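Acetyltransferase (Agrobacterium tumefaciens str. C58, PDB 2G3A) transfers the acetyl group of acetyl-CoA to an acceptor substrate, preferring glucosamine 6-phosphate or dopamine, and releases CoA. Local coordinates at the interface of chains A and B. Numbering follows the deposited sequence. Chains: chain A/B, acetyltransferase.

Contact 1: the interface of chains A and B. Residues chain A 53, 68, 79-80; chain B 29, 32-33.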
loop_
_atom_site.group_PDB
_atom_site.type_symbol
_atom_site.label_atom_id
_atom_site.label_comp_id
_atom_site.label_asym_id
_atom_site.label_seq_id
_atom_site.Cartn_x
_atom_site.Cartn_y
_atom_site.Cartn_z
ATOM N N ASN A 53 -15.410 -0.375 -3.327
ATOM C CA ASN A 53 -15.237 0.666 -4.330
ATOM C C ASN A 53 -16.496 1.516 -4.465
ATOM O O ASN A 53 -17.615 1.037 -4.251
ATOM C CB ASN A 53 -14.915 0.057 -5.695
ATOM C CG ASN A 53 -13.691 -0.843 -5.676
ATOM O OD1 ASN A 53 -12.701 -0.570 -4.992
ATOM N ND2 ASN A 53 -13.750 -1.918 -6.454
ATOM N N VAL A 68 -11.323 3.707 -4.334
ATOM C CA VAL A 68 -10.934 2.293 -4.365
ATOM C C VAL A 68 -10.333 1.936 -3.017
ATOM O O VAL A 68 -9.407 2.607 -2.539
ATOM C CB VAL A 68 -9.916 2.003 -5.499
ATOM C CG1 VAL A 68 -9.477 0.516 -5.496
ATOM C CG2 VAL A 68 -10.508 2.366 -6.857
ATOM N N GLN A 79 -7.445 3.193 -0.735
ATOM C CA GLN A 79 -6.260 3.139 -1.591
ATOM C C GLN A 79 -6.182 4.287 -2.608
ATOM O O GLN A 79 -5.114 4.897 -2.797
ATOM C CB GLN A 79 -6.218 1.799 -2.343
ATOM C CG GLN A 79 -4.952 1.590 -3.169
ATOM C CD GLN A 79 -5.154 0.583 -4.295
ATOM O OE1 GLN A 79 -6.071 -0.248 -4.253
ATOM N NE2 GLN A 79 -4.300 0.655 -5.311
ATOM N N LEU A 80 -7.299 4.572 -3.276
ATOM C CA LEU A 80 -7.324 5.627 -4.279
ATOM C C LEU A 80 -8.580 6.440 -4.101
ATOM O O LEU A 80 -9.625 5.888 -3.791
ATOM C CB LEU A 80 -7.330 5.055 -5.705
ATOM C CG LEU A 80 -6.310 4.006 -6.170
ATOM C CD1 LEU A 80 -6.795 3.384 -7.475
ATOM C CD2 LEU A 80 -4.936 4.611 -6.365
ATOM N N GLU B 29 -11.429 0.190 -11.647
ATOM C CA GLU B 29 -10.273 0.611 -10.860
ATOM C C GLU B 29 -9.250 1.382 -11.690
ATOM O O GLU B 29 -8.649 2.332 -11.193
ATOM C CB GLU B 29 -9.608 -0.583 -10.189
ATOM C CG GLU B 29 -10.331 -1.057 -8.945
ATOM C CD GLU B 29 -9.626 -2.217 -8.278
ATOM O OE1 GLU B 29 -8.438 -2.067 -7.906
ATOM O OE2 GLU B 29 -10.266 -3.280 -8.128
ATOM N N ILE B 32 -10.288 5.012 -12.374
ATOM C CA ILE B 32 -10.034 5.900 -11.228
ATOM C C ILE B 32 -8.529 6.148 -11.061
ATOM O O ILE B 32 -8.106 7.280 -10.838
ATOM C CB ILE B 32 -10.631 5.313 -9.918
ATOM C CG1 ILE B 32 -12.161 5.247 -10.008
ATOM C CG2 ILE B 32 -10.207 6.143 -8.698
ATOM C CD1 ILE B 32 -12.812 4.453 -8.882
ATOM N N ARG B 33 -7.725 5.091 -11.203
ATOM C CA ARG B 33 -6.271 5.213 -11.074
ATOM C C ARG B 33 -5.630 6.100 -12.151
ATOM O O ARG B 33 -4.803 6.951 -11.841
ATOM C CB ARG B 33 -5.585 3.838 -11.043
ATOM C CG ARG B 33 -4.133 3.914 -10.563
ATOM C CD ARG B 33 -3.394 2.601 -10.695
ATOM N NE ARG B 33 -4.082 1.497 -10.023
ATOM C CZ ARG B 33 -3.895 1.150 -8.753
ATOM N NH1 ARG B 33 -3.036 1.817 -7.983
ATOM N NH2 ARG B 33 -4.576 0.129 -8.251
#
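A:Leu80 meets B:Arg33 at about a right angle. Methyl CD1 of A:Leu80 lies over the centre of one face of the guanidinium, 3.9 Å from CZ of B:Arg33. The same CD1 also touches CB of B:Arg33 at 3.8 Å. The arginine chain can offer both ends because it bends at chi3 (-55°), which folds the guanidinium back over the leucine. The second methyl, CD2, faces NH1.

Amide nitrogen NE2 of A:Gln79 is modelled 3.0 Å from NH2 of B:Arg33, with NH1 also close by. Both sides can only donate as built, so this pair is doubtful. Exchanging the amide oxygen and nitrogen would let the oxygen accept from the guanidinium.

B:Glu29 uses its carbon chain here. Its CG, 3.9 Å from CG1 of A:Val68, passes across the valine. Carboxylate oxygen OE1 lies 3.7 Å from that CG1. The carboxylate may also weakly favour the cation of B:Arg33, one helical turn on, with 4.5 Å between OE1 of B:Glu29 and NH2 of B:Arg33. CD1 of B:Ile32 meets the other valine methyl, CG2, at 3.7 Å.

The patch thus lays helix 26-44 of chain B against strands 63-72 and 75-82 of chain A. At the margin, A:Asn53 of strand 50-57 has its ND2 about 4.1 Å from OE2 of B:Glu29, too far for a hydrogen bond. A:Leu80 directly precedes the segment A:Leu81 to A:Val83, which by similarity to relatives probably binds CoA in this GNAT fold.

Contact 2: the interface of chains A and B. Residues chain A 55-58, 87, 92; chain B 16-18.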
loop_
_atom_site.group_PDB
_atom_site.type_symbol
_atom_site.label_atom_id
_atom_site.label_comp_id
_atom_site.label_asym_id
_atom_site.label_seq_id
_atom_site.Cartn_x
_atom_site.Cartn_y
_atom_site.Cartn_z
ATOM N N THR A 55 -17.814 4.093 -7.480
ATOM C CA THR A 55 -17.584 4.735 -8.757
ATOM C C THR A 55 -18.553 5.889 -8.933
ATOM O O THR A 55 -19.724 5.802 -8.565
ATOM C CB THR A 55 -17.695 3.756 -9.946
ATOM O OG1 THR A 55 -18.854 2.930 -9.787
ATOM C CG2 THR A 55 -16.451 2.868 -10.026
ATOM N N ILE A 56 -18.025 6.981 -9.462
ATOM C CA ILE A 56 -18.817 8.114 -9.884
ATOM C C ILE A 56 -19.031 7.922 -11.381
ATOM O O ILE A 56 -18.065 7.895 -12.139
ATOM C CB ILE A 56 -18.072 9.434 -9.624
ATOM C CG1 ILE A 56 -17.767 9.584 -8.116
ATOM C CG2 ILE A 56 -18.885 10.605 -10.182
ATOM C CD1 ILE A 56 -16.953 10.834 -7.744
ATOM N N ARG A 57 -20.291 7.782 -11.787
ATOM C CA ARG A 57 -20.646 7.455 -13.169
ATOM C C ARG A 57 -21.591 8.478 -13.812
ATOM O O ARG A 57 -22.582 8.888 -13.214
ATOM C CB ARG A 57 -21.244 6.047 -13.242
ATOM C CG ARG A 57 -20.253 4.948 -12.903
ATOM C CD ARG A 57 -20.972 3.630 -12.714
ATOM N NE ARG A 57 -20.062 2.521 -12.420
ATOM C CZ ARG A 57 -19.439 1.783 -13.341
ATOM N NH1 ARG A 57 -19.586 2.050 -14.631
ATOM N NH2 ARG A 57 -18.645 0.785 -12.964
ATOM N N ASN A 58 -21.268 8.885 -15.034
ATOM C CA ASN A 58 -22.096 9.840 -15.773
ATOM C C ASN A 58 -23.357 9.200 -16.376
ATOM O O ASN A 58 -23.666 8.034 -16.105
ATOM C CB ASN A 58 -21.268 10.561 -16.851
ATOM C CG ASN A 58 -20.677 9.607 -17.898
ATOM O OD1 ASN A 58 -19.616 9.876 -18.459
ATOM N ND2 ASN A 58 -21.361 8.502 -18.161
HETATM N N MSE A 87 -16.042 18.600 -10.602
HETATM C CA MSE A 87 -16.757 18.365 -9.356
HETATM C C MSE A 87 -15.961 18.738 -8.111
HETATM O O MSE A 87 -16.327 18.340 -7.005
HETATM C CB MSE A 87 -17.174 16.900 -9.258
HETATM C CG MSE A 87 -18.000 16.382 -10.412
HETATM SE SE MSE A 87 -18.334 14.496 -10.082
HETATM C CE MSE A 87 -19.876 14.636 -8.830
ATOM N N ILE A 92 -17.258 16.466 -2.566
ATOM C CA ILE A 92 -17.327 15.150 -3.195
ATOM C C ILE A 92 -16.347 14.146 -2.582
ATOM O O ILE A 92 -16.709 12.990 -2.363
ATOM C CB ILE A 92 -17.150 15.204 -4.741
ATOM C CG1 ILE A 92 -18.244 16.052 -5.384
ATOM C CG2 ILE A 92 -17.107 13.770 -5.332
ATOM C CD1 ILE A 92 -19.667 15.682 -4.988
HETATM N N MSE B 16 -25.291 12.772 -11.684
HETATM C CA MSE B 16 -24.086 11.942 -11.412
HETATM C C MSE B 16 -24.411 10.842 -10.403
HETATM O O MSE B 16 -24.968 11.112 -9.339
HETATM C CB MSE B 16 -22.950 12.826 -10.892
HETATM C CG MSE B 16 -21.565 12.441 -11.387
HETATM SE SE MSE B 16 -21.228 12.721 -13.312
HETATM C CE MSE B 16 -21.868 14.584 -13.499
ATOM N N ASN B 17 -24.062 9.603 -10.745
ATOM C CA ASN B 17 -24.382 8.441 -9.907
ATOM C C ASN B 17 -23.199 7.918 -9.108
ATOM O O ASN B 17 -22.136 7.669 -9.668
ATOM C CB ASN B 17 -24.939 7.295 -10.762
ATOM C CG ASN B 17 -26.222 7.659 -11.441
ATOM O OD1 ASN B 17 -26.320 7.614 -12.669
ATOM N ND2 ASN B 17 -27.218 8.043 -10.651
ATOM N N PHE B 18 -23.410 7.732 -7.807
ATOM C CA PHE B 18 -22.399 7.174 -6.909
ATOM C C PHE B 18 -22.761 5.723 -6.601
ATOM O O PHE B 18 -23.776 5.446 -5.953
ATOM C CB PHE B 18 -22.314 7.986 -5.615
ATOM C CG PHE B 18 -21.751 9.373 -5.789
ATOM C CD1 PHE B 18 -20.464 9.669 -5.338
ATOM C CD2 PHE B 18 -22.510 10.388 -6.368
ATOM C CE1 PHE B 18 -19.936 10.946 -5.466
ATOM C CE2 PHE B 18 -21.994 11.672 -6.516
ATOM C CZ PHE B 18 -20.703 11.958 -6.063
HETATM O O HOH W 1 -24.953 5.808 -14.491
#
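B:Asn17 pairs with A:Arg57, and B:Phe18 with A:Ile56, as antiparallel neighbours. Strand 17-21 of chain B thereby extends the sheet of chain A in this GNAT-family acetyltransferase, alongside strand 50-57. Two backbone bonds link the first pair. A:Arg57 N donates to B:Asn17 O at 2.8 Å, and B:Asn17 N donates to A:Arg57 O at 3.0 Å.

Side chains alternate along the added strand. B:Met16 and B:Phe18 turn to an apolar side, while B:Asn17 turns away from it. Side-chain oxygen OD1 of B:Asn17 reaches water 1 at 2.9 Å, and this water also contacts the backbone O of A:Asn58.

B:Phe18 lies side by side with A:Ile56, both pointing the same way. Its ring atom CE1 touches CG1 of A:Ile56 at 3.7 Å. At the ring edge, in its plane, sits CG2 of A:Ile92, the first residue of helix 92-106. Methyl CE of A:Met87 comes tip to tip with the ring, 3.9 Å from CZ of B:Phe18. A:Met87 and A:Ile92 bracket A:Gly89, a likely CoA contact. The Q/RxxGxG/A motif of the GNAT family, which binds the CoA pyrophosphate, runs through this turn into helix 92-106.

B:Met16, a selenomethionine and the first residue built, curls at chi2 (68°) and chi3 (49°) and bears on chain A with its CG and its selenium. Its CG packs tightly on CG2 of A:Ile56, at 3.5 Å, and also meets CE of A:Met87, likewise a selenomethionine. Its selenium SE rests 3.9 Å from CA of A:Asn58.

Within chain A, guanidinium NE of A:Arg57 donates a hydrogen bond to hydroxyl OG1 of A:Thr55, two residues back, at 2.9 Å. The hydroxyl is tilted 26° out of the guanidinium plane. This bond may help hold the arginine along its own strand.

The centres of contact 1 and contact 2 lie about 13 Å apart. Strand 50-57 of chain A serves both, with A:Asn53 in contact 1 and A:Thr55 to A:Arg57 in contact 2. On the other side, strand 17-21 and helix 26-44 of chain B follow one another in sequence. One N-terminal segment therefore reaches across to the partner, first as an edge strand and then as a packed helix. Two-fold symmetry returns the exchange. This suggests a dimer of swapped N-terminal segments, although the deposited assembly alone does not prove that it forms in solution.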